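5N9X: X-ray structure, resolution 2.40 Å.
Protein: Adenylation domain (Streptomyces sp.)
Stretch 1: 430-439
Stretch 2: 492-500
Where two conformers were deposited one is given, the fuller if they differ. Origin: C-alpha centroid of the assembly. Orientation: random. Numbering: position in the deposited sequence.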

ATOM      1  N   GLY A 430      22.909   1.862 -26.160  1.00 51.50           N
ATOM      2  CA  GLY A 430      23.194   3.271 -26.411  1.00 49.67           C
ATOM      3  C   GLY A 430      22.077   4.278 -26.134  1.00 52.00           C
ATOM      4  O   GLY A 430      22.308   5.487 -26.127  1.00 56.63           O
ATOM      5  N   HIS A 431      20.863   3.779 -25.909  1.00 55.07           N
ATOM      6  CA  HIS A 431      19.721   4.631 -25.603  1.00 47.47           C
ATOM      7  C   HIS A 431      19.230   4.477 -24.177  1.00 47.15           C
ATOM      8  O   HIS A 431      19.324   3.406 -23.586  1.00 37.07           O
ATOM      9  CB  HIS A 431      18.550   4.332 -26.528  1.00 48.90           C
ATOM     10  CG  HIS A 431      18.854   4.466 -27.987  1.00 49.47           C
ATOM     11  ND1 HIS A 431      18.878   5.686 -28.633  1.00 48.85           N
ATOM     12  CD2 HIS A 431      19.070   3.533 -28.945  1.00 41.77           C
ATOM     13  CE1 HIS A 431      19.130   5.499 -29.914  1.00 50.41           C
ATOM     14  NE2 HIS A 431      19.252   4.202 -30.132  1.00 48.04           N
ATOM     15  N   ARG A 432      18.664   5.557 -23.640  1.00 45.46           N
ATOM     16  CA  ARG A 432      17.994   5.549 -22.330  0.50 47.41           C
ATOM     17  C   ARG A 432      16.492   5.389 -22.508  1.00 43.58           C
ATOM     18  O   ARG A 432      15.880   6.143 -23.274  1.00 34.29           O
ATOM     19  CB  ARG A 432      18.256   6.828 -21.548  0.50 41.75           C
ATOM     20  CG  ARG A 432      17.506   6.892 -20.231  0.50 39.39           C
ATOM     21  CD  ARG A 432      17.487   8.287 -19.636  0.50 37.11           C
ATOM     22  NE  ARG A 432      18.625   8.528 -18.756  0.50 35.25           N
ATOM     23  CZ  ARG A 432      18.681   9.521 -17.876  0.50 33.06           C
ATOM     24  NH1 ARG A 432      17.661  10.358 -17.755  0.50 30.46           N
ATOM     25  NH2 ARG A 432      19.753   9.676 -17.114  0.50 30.45           N
ATOM     26  N   ILE A 433      15.907   4.406 -21.829  1.00 42.25           N
ATOM     27  CA  ILE A 433      14.495   4.126 -21.975  1.00 40.23           C
ATOM     28  C   ILE A 433      13.749   4.294 -20.661  1.00 32.51           C
ATOM     29  O   ILE A 433      14.116   3.709 -19.632  1.00 26.82           O
ATOM     30  CB  ILE A 433      14.264   2.710 -22.521  1.00 35.69           C
ATOM     31  CG1 ILE A 433      14.936   2.555 -23.888  1.00 44.93           C
ATOM     32  CG2 ILE A 433      12.778   2.413 -22.635  1.00 33.41           C
ATOM     33  CD1 ILE A 433      15.260   1.128 -24.287  1.00 37.54           C
ATOM     34  N   GLU A 434      12.713   5.120 -20.722  1.00 28.28           N
ATOM     35  CA  GLU A 434      11.701   5.185 -19.687  1.00 33.85           C
ATOM     36  C   GLU A 434      10.696   4.065 -19.900  1.00 32.83           C
ATOM     37  O   GLU A 434       9.764   4.238 -20.687  1.00 34.35           O
ATOM     38  CB  GLU A 434      10.989   6.531 -19.728  1.00 26.09           C
ATOM     39  CG  GLU A 434      11.943   7.691 -19.749  1.00 31.53           C
ATOM     40  CD  GLU A 434      12.554   7.943 -18.399  1.00 35.34           C
ATOM     41  OE1 GLU A 434      11.886   7.639 -17.387  1.00 37.93           O
ATOM     42  OE2 GLU A 434      13.701   8.441 -18.351  1.00 45.16           O
ATOM     43  N   LEU A 435      10.888   2.927 -19.229  1.00 23.22           N
ATOM     44  CA  LEU A 435      10.006   1.773 -19.409  1.00 25.71           C
ATOM     45  C   LEU A 435       8.550   2.194 -19.173  1.00 24.35           C
ATOM     46  O   LEU A 435       7.632   1.769 -19.880  1.00 24.87           O
ATOM     47  CB  LEU A 435      10.414   0.626 -18.472  1.00 21.03           C
ATOM     48  CG  LEU A 435      11.778  -0.039 -18.784  1.00 24.67           C
ATOM     49  CD1 LEU A 435      12.223  -0.997 -17.701  1.00 18.00           C
ATOM     50  CD2 LEU A 435      11.804  -0.741 -20.136  1.00 20.10           C
ATOM     51  N   SER A 436       8.355   3.067 -18.195  1.00 25.04           N
ATOM     52  CA  SER A 436       7.031   3.551 -17.841  1.00 24.75           C
ATOM     53  C   SER A 436       6.346   4.381 -18.944  1.00 19.31           C
ATOM     54  O   SER A 436       5.129   4.349 -19.061  1.00 20.87           O
ATOM     55  CB  SER A 436       7.131   4.359 -16.545  1.00 29.43           C
ATOM     56  OG  SER A 436       5.865   4.834 -16.147  1.00 33.47           O
ATOM     57  N   ASP A 437       7.122   5.112 -19.740  1.00 22.31           N
ATOM     58  CA  ASP A 437       6.593   5.817 -20.926  1.00 21.65           C
ATOM     59  C   ASP A 437       6.130   4.884 -22.044  1.00 23.11           C
ATOM     60  O   ASP A 437       5.136   5.160 -22.731  1.00 28.07           O
ATOM     61  CB  ASP A 437       7.639   6.762 -21.512  1.00 24.14           C
ATOM     62  CG  ASP A 437       7.924   7.958 -20.625  1.00 31.86           C
ATOM     63  OD1 ASP A 437       7.377   8.040 -19.497  1.00 34.24           O
ATOM     64  OD2 ASP A 437       8.738   8.807 -21.061  1.00 41.94           O
ATOM     65  N   VAL A 438       6.863   3.795 -22.250  1.00 22.76           N
ATOM     66  CA  VAL A 438       6.464   2.788 -23.235  1.00 26.08           C
ATOM     67  C   VAL A 438       5.135   2.191 -22.833  1.00 26.32           C
ATOM     68  O   VAL A 438       4.244   1.957 -23.663  1.00 27.07           O
ATOM     69  CB  VAL A 438       7.479   1.646 -23.348  1.00 18.70           C
ATOM     70  CG1 VAL A 438       7.273   0.903 -24.649  1.00 16.63           C
ATOM     71  CG2 VAL A 438       8.894   2.185 -23.207  1.00 22.56           C
ATOM     72  N   GLU A 439       5.036   1.940 -21.534  1.00 18.15           N
ATOM     73  CA  GLU A 439       3.879   1.308 -20.946  1.00 26.02           C
ATOM     74  C   GLU A 439       2.669   2.183 -21.243  1.00 21.18           C
ATOM     75  O   GLU A 439       1.668   1.702 -21.763  1.00 25.92           O
ATOM     76  CB  GLU A 439       4.080   1.125 -19.433  1.00 21.11           C
ATOM     77  CG  GLU A 439       4.574  -0.243 -18.975  1.00 19.85           C
ATOM     78  CD  GLU A 439       5.223  -0.190 -17.575  1.00 31.73           C
ATOM     79  OE1 GLU A 439       4.727   0.564 -16.695  1.00 24.58           O
ATOM     80  OE2 GLU A 439       6.235  -0.901 -17.359  1.00 23.92           O
ATOM     81  N   VAL A 492       3.391   6.280 -31.893  1.00 31.08           N
ATOM     82  CA  VAL A 492       3.513   7.041 -30.663  1.00 24.49           C
ATOM     83  C   VAL A 492       4.950   7.198 -30.194  1.00 25.06           C
ATOM     84  O   VAL A 492       5.300   8.188 -29.557  1.00 30.88           O
ATOM     85  CB  VAL A 492       2.688   6.358 -29.552  1.00 28.16           C
ATOM     86  CG1 VAL A 492       2.259   7.364 -28.496  1.00 23.96           C
ATOM     87  CG2 VAL A 492       1.470   5.700 -30.154  1.00 24.10           C
ATOM     88  N   LEU A 493       5.785   6.216 -30.492  1.00 27.05           N
ATOM     89  CA  LEU A 493       7.113   6.165 -29.883  1.00 33.28           C
ATOM     90  C   LEU A 493       8.243   6.160 -30.887  1.00 20.22           C
ATOM     91  O   LEU A 493       8.102   5.634 -31.977  1.00 23.68           O
ATOM     92  CB  LEU A 493       7.242   4.913 -29.019  1.00 27.41           C
ATOM     93  CG  LEU A 493       6.414   4.879 -27.751  1.00 33.93           C
ATOM     94  CD1 LEU A 493       6.694   3.561 -27.021  1.00 32.64           C
ATOM     95  CD2 LEU A 493       6.698   6.090 -26.867  1.00 26.94           C
ATOM     96  N   PRO A 494       9.391   6.707 -30.502  1.00 25.75           N
ATOM     97  CA  PRO A 494      10.563   6.455 -31.352  1.00 30.62           C
ATOM     98  C   PRO A 494      10.938   4.962 -31.410  1.00 31.28           C
ATOM     99  O   PRO A 494      10.566   4.181 -30.518  1.00 24.76           O
ATOM    100  CB  PRO A 494      11.655   7.314 -30.704  1.00 20.87           C
ATOM    101  CG  PRO A 494      11.219   7.461 -29.264  1.00 26.58           C
ATOM    102  CD  PRO A 494       9.718   7.475 -29.288  1.00 24.25           C
ATOM    103  N   SER A 495      11.631   4.582 -32.484  1.00 27.59           N
ATOM    104  CA  SER A 495      11.909   3.186 -32.823  1.00 26.38           C
ATOM    105  C   SER A 495      12.671   2.393 -31.762  1.00 30.82           C
ATOM    106  O   SER A 495      12.377   1.215 -31.534  1.00 23.43           O
ATOM    107  CB  SER A 495      12.687   3.131 -34.137  1.00 33.00           C
ATOM    108  OG  SER A 495      11.837   3.419 -35.231  1.00 41.02           O
ATOM    109  N   TYR A 496      13.652   3.034 -31.134  1.00 29.87           N
ATOM    110  CA  TYR A 496      14.428   2.403 -30.065  1.00 32.56           C
ATOM    111  C   TYR A 496      13.576   2.106 -28.827  1.00 26.95           C
ATOM    112  O   TYR A 496      13.938   1.266 -28.002  1.00 25.89           O
ATOM    113  CB  TYR A 496      15.639   3.280 -29.680  1.00 27.66           C
ATOM    114  CG  TYR A 496      15.371   4.585 -28.918  1.00 28.77           C
ATOM    115  CD1 TYR A 496      14.987   5.754 -29.579  1.00 38.48           C
ATOM    116  CD2 TYR A 496      15.530   4.647 -27.540  1.00 35.64           C
ATOM    117  CE1 TYR A 496      14.768   6.951 -28.877  1.00 30.26           C
ATOM    118  CE2 TYR A 496      15.319   5.824 -26.830  1.00 44.89           C
ATOM    119  CZ  TYR A 496      14.936   6.973 -27.501  1.00 45.75           C
ATOM    120  OH  TYR A 496      14.719   8.125 -26.777  1.00 37.05           O
ATOM    121  N   MET A 497      12.442   2.790 -28.710  1.00 28.29           N
ATOM    122  CA  MET A 497      11.556   2.612 -27.565  1.00 24.50           C
ATOM    123  C   MET A 497      10.426   1.627 -27.818  1.00 23.85           C
ATOM    124  O   MET A 497       9.575   1.445 -26.956  1.00 27.52           O
ATOM    125  CB  MET A 497      10.953   3.951 -27.134  1.00 26.22           C
ATOM    126  CG  MET A 497      11.884   4.840 -26.319  1.00 32.32           C
ATOM    127  SD  MET A 497      11.069   6.387 -25.895  1.00 46.33           S
ATOM    128  CE  MET A 497      10.256   5.948 -24.353  1.00 29.42           C
ATOM    129  N   GLN A 498      10.414   0.998 -28.990  1.00 22.75           N
ATOM    130  CA  GLN A 498       9.331   0.095 -29.364  1.00 26.10           C
ATOM    131  C   GLN A 498       9.617  -1.328 -28.915  1.00 30.05           C
ATOM    132  O   GLN A 498      10.690  -1.863 -29.196  1.00 32.05           O
ATOM    133  CB  GLN A 498       9.095   0.165 -30.875  1.00 23.14           C
ATOM    134  CG  GLN A 498       8.171   1.328 -31.289  1.00 29.51           C
ATOM    135  CD  GLN A 498       8.450   1.856 -32.701  1.00 33.90           C
ATOM    136  OE1 GLN A 498       9.033   1.167 -33.525  1.00 37.17           O
ATOM    137  NE2 GLN A 498       8.017   3.081 -32.979  1.00 36.83           N
ATOM    138  N   PRO A 499       8.659  -1.932 -28.181  1.00 33.58           N
ATOM    139  CA  PRO A 499       8.811  -3.301 -27.667  1.00 29.51           C
ATOM    140  C   PRO A 499       9.064  -4.296 -28.787  1.00 23.96           C
ATOM    141  O   PRO A 499       8.414  -4.244 -29.828  1.00 31.82           O
ATOM    142  CB  PRO A 499       7.471  -3.570 -26.967  1.00 25.66           C
ATOM    143  CG  PRO A 499       6.938  -2.194 -26.636  1.00 29.29           C
ATOM    144  CD  PRO A 499       7.366  -1.341 -27.797  1.00 22.89           C
ATOM    145  N   SER A 500      10.031  -5.181 -28.570  1.00 23.65           N
ATOM    146  CA  SER A 500      10.455  -6.144 -29.575  1.00 17.99           C
ATOM    147  C   SER A 500       9.533  -7.347 -29.637  1.00 22.47           C
ATOM    148  O   SER A 500       9.453  -8.025 -30.656  1.00 19.84           O
ATOM    149  CB  SER A 500      11.893  -6.589 -29.286  1.00 18.91           C
ATOM    150  OG  SER A 500      12.070  -7.949 -29.626  1.00 36.53           O
TER

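Residues 430-439 run from a short strand (431-434) into a helix beginning at Leu-435, and they pack against the segment 492-500, which includes a 3-10 segment at 495-497. No hydrogen bond links the two stretches. The contact, which buries 424 Å² in total, rests on one aromatic stack and a series of apolar contacts.

Gly-430 takes no part. Its phi/psi of 88/-11 would jam a CB against the carbonyl oxygen of the preceding residue, so the backbone here calls for glycine whatever lies across the contact.

His-431 opens the interface. The CA-to-CB bonds of His-431 and Tyr-496 each point toward the opposing stretch, and the two rings form an offset stack with centroids 4.1 Å apart and planes inclined by 20°. The offset sets CB of Tyr-496 over a face of the imidazole, 3.7 Å from the ring centroid of His-431 and 19° off its normal, in a CH-pi contact. In return, ND1 of His-431 lies over a face of the phenol ring. The closest approach of the pair is tight, 3.2 Å from His-431 CB to Tyr-496 CD2.

The CA-to-CB bond of Arg-432 points away from the second stretch, as expected of the next residue along a strand, and the residue makes its contact through its backbone. Its carbonyl O lies 3.6 Å from Tyr-496 CE2, at the edge of the ring and near its plane, where the polarized C-H groups of an aromatic ring are better placed to face an oxygen than the electron-rich face would be.

Ile-433 is buried, with its CA-to-CB bond sideways to the second stretch. Its CG1 is 4.3 Å from Tyr-496 CD2, while its CD1 comes within 3.9 Å of the Tyr-496 carbonyl O. Tyr-496 thus touches three consecutive strand residues.

At Glu-434, the N-cap residue, the contact passes from Tyr-496 to Met-497. The CA-to-CB bond of Glu-434 is sideways, but the end of the side chain leads away, and its OE2 is hydrogen-bonded elsewhere in the structure. In the first turn of the helix, Glu-434 O accepts a weak hydrogen bond from Asp-437 N at 2.9 Å. A second weak one comes from Val-438 N, 3.3 Å from Glu-434 O. The same Glu-434 O lies 4.1 Å from Met-497 CE. Although the CA-to-CB bond of Met-497 points sideways, the end of its side chain comes nearer to stretch 1.

Leu-435 and Ser-436 make no contact with the second stretch. Three residues after Glu-434, Asp-437 meets the same methyl through its aliphatic carbon, with CB 3.9 Å from Met-497 CE.

Val-438 closes the contact and reaches three residues of the second stretch. Its CG1 packs 3.6 Å from Leu-493 CD1 and 3.7 Å from Pro-499 CG, and lies 3.3 Å from the carbonyl O of Met-497; its CG2 is 4.2 Å from Met-497 CE. Within the second stretch, a hydrogen bond from Met-497 N to Pro-494 O (3.0 Å) spans the turn between Leu-493 and Pro-499. The CA-to-CB bond of Glu-439 points away, and its side chain does not reach the second stretch.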